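Local coordinates for protein putative Glycosidase (Bacteroides thetaiotaomicron, PDB 3R67) that is a putative glycosidase whose chain folds into the five-bladed beta-propeller found in a broad clan of carbohydrate-active enzymes, at residues 18-21 with 22-25; 235-238 with 239-243. All coordinates share one frame; numbering follows the deposited sequence.

How the interactions relate
Both contacts are tight bends in loops of a five-bladed beta-propeller, and they lie well apart, with centres about 29 Å from each other and nearest atoms about 13 Å. Interaction 1 comes first along the chain, in the N-terminal loop ahead of strand 35-37. It rests on strands 345-351 and 334-341, so the start of the chain meets its last strands, consistent with closing the propeller ring. Interaction 2 follows some 210 residues later, between strands 221-222 and 245-255, where the chain passes from one blade to the next. Each bend thus lies at a junction between parts of the ring: water and apolar packing in one, a partly buried ion pair in the other.

Interaction 1. Residues 18-21 with 22-25; sequences QRPE and GINP
The ring of P20 packs against the branched base of I23, its CG lying 3.8 Å from I23 CB and its CB 3.9 Å from I23 CG1, with the two side chains crossing at about a right angle. This is the tight part of the bend, and L93 and V348 touch both residues, extending the apolar patch. A rigid proline and a beta-branched isoleucine suit it, since both are bulky close to the backbone. N24 brings its ND2 within 4.0 Å of P20 CD: CG lies beside the backbone N (chi1 -66°), which carries ND2 back toward the proline, while OD1 accepts a bond from V348 N. R19 runs to a salt bridge with E313.

The opposite character belongs to E21 and G22, both exposed. E21 CB points away from the following residues, and G22 takes a positive phi of 58° that a glycine adopts readily, letting the chain reverse.

No direct hydrogen bond joins the two halves. Instead a water donates to P20 O at 2.6 Å and accepts from N24 N at 3.1 Å. Within the bend the halves thus meet through apolar packing and one bridging water, while the polar ends of R19 and N24 bond outside it.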
ATOM      1  N   GLN A  18      10.025   3.164 -15.043  1.00 13.03           N
ATOM      2  CA  GLN A  18      10.794   2.148 -15.758  1.00 13.30           C
ATOM      3  C   GLN A  18      11.514   1.207 -14.816  1.00 16.88           C
ATOM      4  O   GLN A  18      12.004   1.624 -13.759  1.00 15.88           O
ATOM      5  CB  GLN A  18      11.833   2.832 -16.667  1.00 15.76           C
ATOM      6  CG  GLN A  18      11.244   3.803 -17.703  1.00 32.28           C
ATOM      7  CD  GLN A  18      10.329   3.150 -18.715  1.00 53.84           C
ATOM      8  OE1 GLN A  18      10.541   2.005 -19.143  1.00 50.06           O
ATOM      9  NE2 GLN A  18       9.326   3.898 -19.169  1.00 44.60           N
ATOM     10  N   ARG A  19      11.608  -0.065 -15.215  1.00 12.91           N
ATOM     11  CA  ARG A  19      12.309  -1.100 -14.453  1.00 11.92           C
ATOM     12  C   ARG A  19      13.823  -0.888 -14.567  1.00 15.72           C
ATOM     13  O   ARG A  19      14.355  -0.937 -15.677  1.00 16.64           O
ATOM     14  CB  ARG A  19      11.906  -2.513 -14.948  1.00 10.86           C
ATOM     15  CG  ARG A  19      10.495  -2.917 -14.586  1.00 14.31           C
ATOM     16  CD  ARG A  19       9.941  -3.994 -15.500  1.00 16.04           C
ATOM     17  NE  ARG A  19       8.557  -4.342 -15.144  1.00 11.39           N
ATOM     18  CZ  ARG A  19       7.474  -3.697 -15.567  1.00 21.12           C
ATOM     19  NH1 ARG A  19       7.589  -2.621 -16.335  1.00 16.20           N
ATOM     20  NH2 ARG A  19       6.265  -4.102 -15.191  1.00 13.55           N
ATOM     21  N   PRO A  20      14.536  -0.598 -13.452  1.00 13.28           N
ATOM     22  CA  PRO A  20      16.000  -0.458 -13.537  1.00 13.64           C
ATOM     23  C   PRO A  20      16.638  -1.810 -13.834  1.00 18.20           C
ATOM     24  O   PRO A  20      16.176  -2.830 -13.294  1.00 19.11           O
ATOM     25  CB  PRO A  20      16.386   0.079 -12.162  1.00 14.91           C
ATOM     26  CG  PRO A  20      15.316  -0.403 -11.260  1.00 18.73           C
ATOM     27  CD  PRO A  20      14.067  -0.544 -12.049  1.00 14.20           C
ATOM     28  N   GLU A  21      17.658  -1.831 -14.703  1.00 13.02           N
ATOM     29  CA  GLU A  21      18.301  -3.057 -15.189  1.00 13.06           C
ATOM     30  C   GLU A  21      19.048  -3.788 -14.077  1.00 17.10           C
ATOM     31  O   GLU A  21      19.756  -3.154 -13.276  1.00 15.64           O
ATOM     32  CB  GLU A  21      19.278  -2.768 -16.353  1.00 15.13           C
ATOM     33  CG  GLU A  21      18.637  -2.144 -17.586  1.00 19.44           C
ATOM     34  CD  GLU A  21      18.180  -0.700 -17.492  1.00 29.36           C
ATOM     35  OE1 GLU A  21      18.667   0.031 -16.596  1.00 11.99           O
ATOM     36  OE2 GLU A  21      17.405  -0.275 -18.380  1.00 21.40           O
ATOM     37  N   GLY A  22      18.843  -5.112 -14.060  1.00 13.45           N
ATOM     38  CA  GLY A  22      19.433  -6.074 -13.143  1.00 13.43           C
ATOM     39  C   GLY A  22      19.175  -5.853 -11.673  1.00 18.43           C
ATOM     40  O   GLY A  22      19.908  -6.389 -10.857  1.00 23.22           O
ATOM     41  N   ILE A  23      18.106  -5.141 -11.310  1.00 11.66           N
ATOM     42  CA  ILE A  23      17.823  -4.798  -9.914  1.00 11.18           C
ATOM     43  C   ILE A  23      16.712  -5.674  -9.279  1.00 16.32           C
ATOM     44  O   ILE A  23      16.834  -6.025  -8.098  1.00 14.64           O
ATOM     45  CB  ILE A  23      17.410  -3.290  -9.869  1.00 12.19           C
ATOM     46  CG1 ILE A  23      18.621  -2.382 -10.170  1.00 12.21           C
ATOM     47  CG2 ILE A  23      16.744  -2.858  -8.559  1.00 11.33           C
ATOM     48  CD1 ILE A  23      19.895  -2.520  -9.253  1.00 13.93           C
ATOM     49  N   ASN A  24      15.642  -5.984 -10.021  1.00 14.73           N
ATOM     50  CA  ASN A  24      14.483  -6.681  -9.474  1.00 14.29           C
ATOM     51  C   ASN A  24      14.605  -8.218  -9.556  1.00 20.47           C
ATOM     52  O   ASN A  24      15.152  -8.735 -10.518  1.00 22.29           O
ATOM     53  CB  ASN A  24      13.222  -6.232 -10.205  1.00 10.77           C
ATOM     54  CG  ASN A  24      12.905  -4.789  -9.937  1.00 18.94           C
ATOM     55  OD1 ASN A  24      13.004  -4.322  -8.801  1.00 11.60           O
ATOM     56  ND2 ASN A  24      12.426  -4.067 -10.946  1.00 13.63           N
ATOM     57  N   PRO A  25      14.093  -8.964  -8.540  1.00 17.52           N
ATOM     58  CA  PRO A  25      13.407  -8.477  -7.314  1.00 14.84           C
ATOM     59  C   PRO A  25      14.381  -7.894  -6.309  1.00 17.04           C
ATOM     60  O   PRO A  25      15.505  -8.349  -6.171  1.00 18.13           O
ATOM     61  CB  PRO A  25      12.740  -9.738  -6.756  1.00 16.40           C
ATOM     62  CG  PRO A  25      13.590 -10.871  -7.238  1.00 21.41           C
ATOM     63  CD  PRO A  25      14.169 -10.442  -8.569  1.00 18.60           C
TER
HETATM   64  O   HOH W   1      15.057  -5.159 -12.920  1.00  9.09           O

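Interaction 2. Residues 235-238 with 239-243. With EDO (1,2-ethanediol), chain F.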
ATOM      1  N   THR A 235     -14.969   4.300  -8.506  1.00 18.32           N
ATOM      2  CA  THR A 235     -15.600   2.984  -8.507  1.00 17.60           C
ATOM      3  C   THR A 235     -15.089   2.201  -9.709  1.00 19.96           C
ATOM      4  O   THR A 235     -14.711   2.819 -10.709  1.00 18.89           O
ATOM      5  CB  THR A 235     -17.160   3.072  -8.495  1.00 22.58           C
ATOM      6  OG1 THR A 235     -17.609   3.794  -9.632  1.00 22.48           O
ATOM      7  CG2 THR A 235     -17.719   3.710  -7.227  1.00 24.10           C
ATOM      8  N   PRO A 236     -15.104   0.846  -9.666  1.00 18.31           N
ATOM      9  CA  PRO A 236     -14.689   0.065 -10.843  1.00 17.97           C
ATOM     10  C   PRO A 236     -15.500   0.425 -12.095  1.00 23.45           C
ATOM     11  O   PRO A 236     -16.681   0.795 -12.006  1.00 24.55           O
ATOM     12  CB  PRO A 236     -14.963  -1.378 -10.410  1.00 20.14           C
ATOM     13  CG  PRO A 236     -14.832  -1.341  -8.911  1.00 24.35           C
ATOM     14  CD  PRO A 236     -15.501  -0.047  -8.556  1.00 19.87           C
ATOM     15  N   ARG A 237     -14.845   0.351 -13.260  1.00 17.99           N
ATOM     16  CA  ARG A 237     -15.441   0.696 -14.546  1.00 16.95           C
ATOM     17  C   ARG A 237     -15.496  -0.502 -15.446  1.00 21.74           C
ATOM     18  O   ARG A 237     -14.449  -1.061 -15.799  1.00 19.02           O
ATOM     19  CB  ARG A 237     -14.654   1.810 -15.243  1.00 14.37           C
ATOM     20  CG  ARG A 237     -14.502   3.100 -14.464  1.00 18.16           C
ATOM     21  CD  ARG A 237     -13.532   4.028 -15.166  1.00 17.55           C
ATOM     22  NE  ARG A 237     -12.151   3.526 -15.125  1.00 15.25           N
ATOM     23  CZ  ARG A 237     -11.126   4.124 -15.724  1.00 27.33           C
ATOM     24  NH1 ARG A 237     -11.312   5.235 -16.423  1.00 14.76           N
ATOM     25  NH2 ARG A 237      -9.909   3.600 -15.651  1.00 10.80           N
ATOM     26  N   GLU A 238     -16.715  -0.879 -15.842  1.00 20.67           N
ATOM     27  CA  GLU A 238     -16.978  -1.989 -16.755  1.00 21.97           C
ATOM     28  C   GLU A 238     -16.208  -1.784 -18.063  1.00 23.57           C
ATOM     29  O   GLU A 238     -16.148  -0.655 -18.559  1.00 24.24           O
ATOM     30  CB  GLU A 238     -18.498  -2.076 -17.013  1.00 24.68           C
ATOM     31  CG  GLU A 238     -18.933  -3.313 -17.776  1.00 41.94           C
ATOM     32  CD  GLU A 238     -20.430  -3.514 -17.923  1.00 63.30           C
ATOM     33  OE1 GLU A 238     -21.188  -2.517 -17.893  1.00 56.70           O
ATOM     34  OE2 GLU A 238     -20.845  -4.685 -18.078  1.00 63.48           O
ATOM     35  N   GLY A 239     -15.589  -2.853 -18.563  1.00 17.96           N
ATOM     36  CA  GLY A 239     -14.818  -2.833 -19.804  1.00 17.37           C
ATOM     37  C   GLY A 239     -13.445  -2.191 -19.711  1.00 22.37           C
ATOM     38  O   GLY A 239     -12.773  -2.062 -20.731  1.00 24.24           O
ATOM     39  N   LYS A 240     -13.009  -1.766 -18.503  1.00 16.95           N
ATOM     40  CA  LYS A 240     -11.685  -1.180 -18.233  1.00 15.75           C
ATOM     41  C   LYS A 240     -10.837  -2.140 -17.391  1.00 18.50           C
ATOM     42  O   LYS A 240     -11.379  -3.083 -16.792  1.00 16.75           O
ATOM     43  CB  LYS A 240     -11.797   0.191 -17.512  1.00 17.77           C
ATOM     44  CG  LYS A 240     -12.521   1.327 -18.255  1.00 27.90           C
ATOM     45  CD  LYS A 240     -11.721   1.931 -19.402  1.00 33.58           C
ATOM     46  CE  LYS A 240     -12.357   3.182 -19.944  1.00 30.86           C
ATOM     47  NZ  LYS A 240     -13.634   2.915 -20.652  1.00 34.98           N
ATOM     48  N   PHE A 241      -9.509  -1.871 -17.303  1.00 14.50           N
ATOM     49  CA  PHE A 241      -8.561  -2.665 -16.514  1.00 13.22           C
ATOM     50  C   PHE A 241      -8.934  -2.679 -15.018  1.00 16.99           C
ATOM     51  O   PHE A 241      -8.552  -3.603 -14.322  1.00 18.55           O
ATOM     52  CB  PHE A 241      -7.136  -2.110 -16.676  1.00 14.35           C
ATOM     53  CG  PHE A 241      -6.870  -0.792 -15.969  1.00 14.36           C
ATOM     54  CD1 PHE A 241      -7.283   0.411 -16.529  1.00 14.83           C
ATOM     55  CD2 PHE A 241      -6.215  -0.762 -14.742  1.00 16.03           C
ATOM     56  CE1 PHE A 241      -7.031   1.616 -15.883  1.00 15.97           C
ATOM     57  CE2 PHE A 241      -6.007   0.449 -14.068  1.00 18.54           C
ATOM     58  CZ  PHE A 241      -6.389   1.630 -14.655  1.00 16.79           C
ATOM     59  N   ASP A 242      -9.610  -1.632 -14.518  1.00 13.64           N
ATOM     60  CA  ASP A 242     -10.021  -1.516 -13.114  1.00 13.51           C
ATOM     61  C   ASP A 242     -11.533  -1.831 -12.993  1.00 17.67           C
ATOM     62  O   ASP A 242     -12.267  -1.139 -12.292  1.00 18.17           O
ATOM     63  CB  ASP A 242      -9.679  -0.103 -12.569  1.00 14.80           C
ATOM     64  CG  ASP A 242     -10.318   1.092 -13.275  1.00 23.41           C
ATOM     65  OD1 ASP A 242     -10.888   0.905 -14.379  1.00 23.68           O
ATOM     66  OD2 ASP A 242     -10.217   2.218 -12.741  1.00 24.90           O
ATOM     67  N   SER A 243     -11.982  -2.884 -13.691  1.00 13.61           N
ATOM     68  CA  SER A 243     -13.382  -3.309 -13.776  1.00 12.82           C
ATOM     69  C   SER A 243     -13.823  -4.138 -12.573  1.00 16.27           C
ATOM     70  O   SER A 243     -15.020  -4.204 -12.316  1.00 17.39           O
ATOM     71  CB  SER A 243     -13.615  -4.116 -15.048  1.00 14.41           C
ATOM     72  OG  SER A 243     -12.586  -5.063 -15.275  1.00 18.11           O
TER
HETATM   73  C1  EDO F 383     -15.926   7.082 -10.419  1.00 30.15           C
HETATM   74  O1  EDO F 383     -16.069   5.938 -11.288  1.00 30.31           O
HETATM   75  C2  EDO F 383     -17.248   7.687  -9.940  1.00 28.69           C
HETATM   76  O2  EDO F 383     -17.991   6.764  -9.122  1.00 35.23           O
HETATM   77  O   HOH W   2     -15.409   0.551 -20.954  1.00 32.26           O
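R237 lays its guanidinium beneath K240, whose CG sits 3.8 Å above the plane and toward its rim. The two residues are the ends of a type II beta turn, R237 to K240, which runs straight into a type I turn, K240 to S243, in a loop between two blades of the propeller. K240 N donates to R237 O at 3.1 Å to close the first turn; G239, third in it, has the positive phi that this position requires and glycine reaches easily. R237 N in turn bonds D242 O, drawing the far end of the double turn back to its start.

An ion pair spans the two turns. R237 bends at chi3 (-69°) and sends NE to D242 OD1, 3.0 Å away, which receives it on its syn lone pair and nearly in the guanidinium plane. The carboxylate stands almost upright to that plane, at 81°, and the remaining NE and NH2 bonds to it are weak, their N-H...O angles being bent. F241 CE1 approaches R237 NH2 to 3.5 Å at the guanidinium edge.

An arginine and an aspartate suit a partly buried site because both have further partners: R237 reaches D302 and L301 O, while D242 OD2 meets R300 and Y263. A water links E238 O with K240 NZ. A 1,2-ethanediol, probably from the crystallisation liquor, shares a hydrogen bond with T235 OG1. Within the second turn, S243 OG donates to K240 O at 2.8 Å, almost in line with the carbonyl bond.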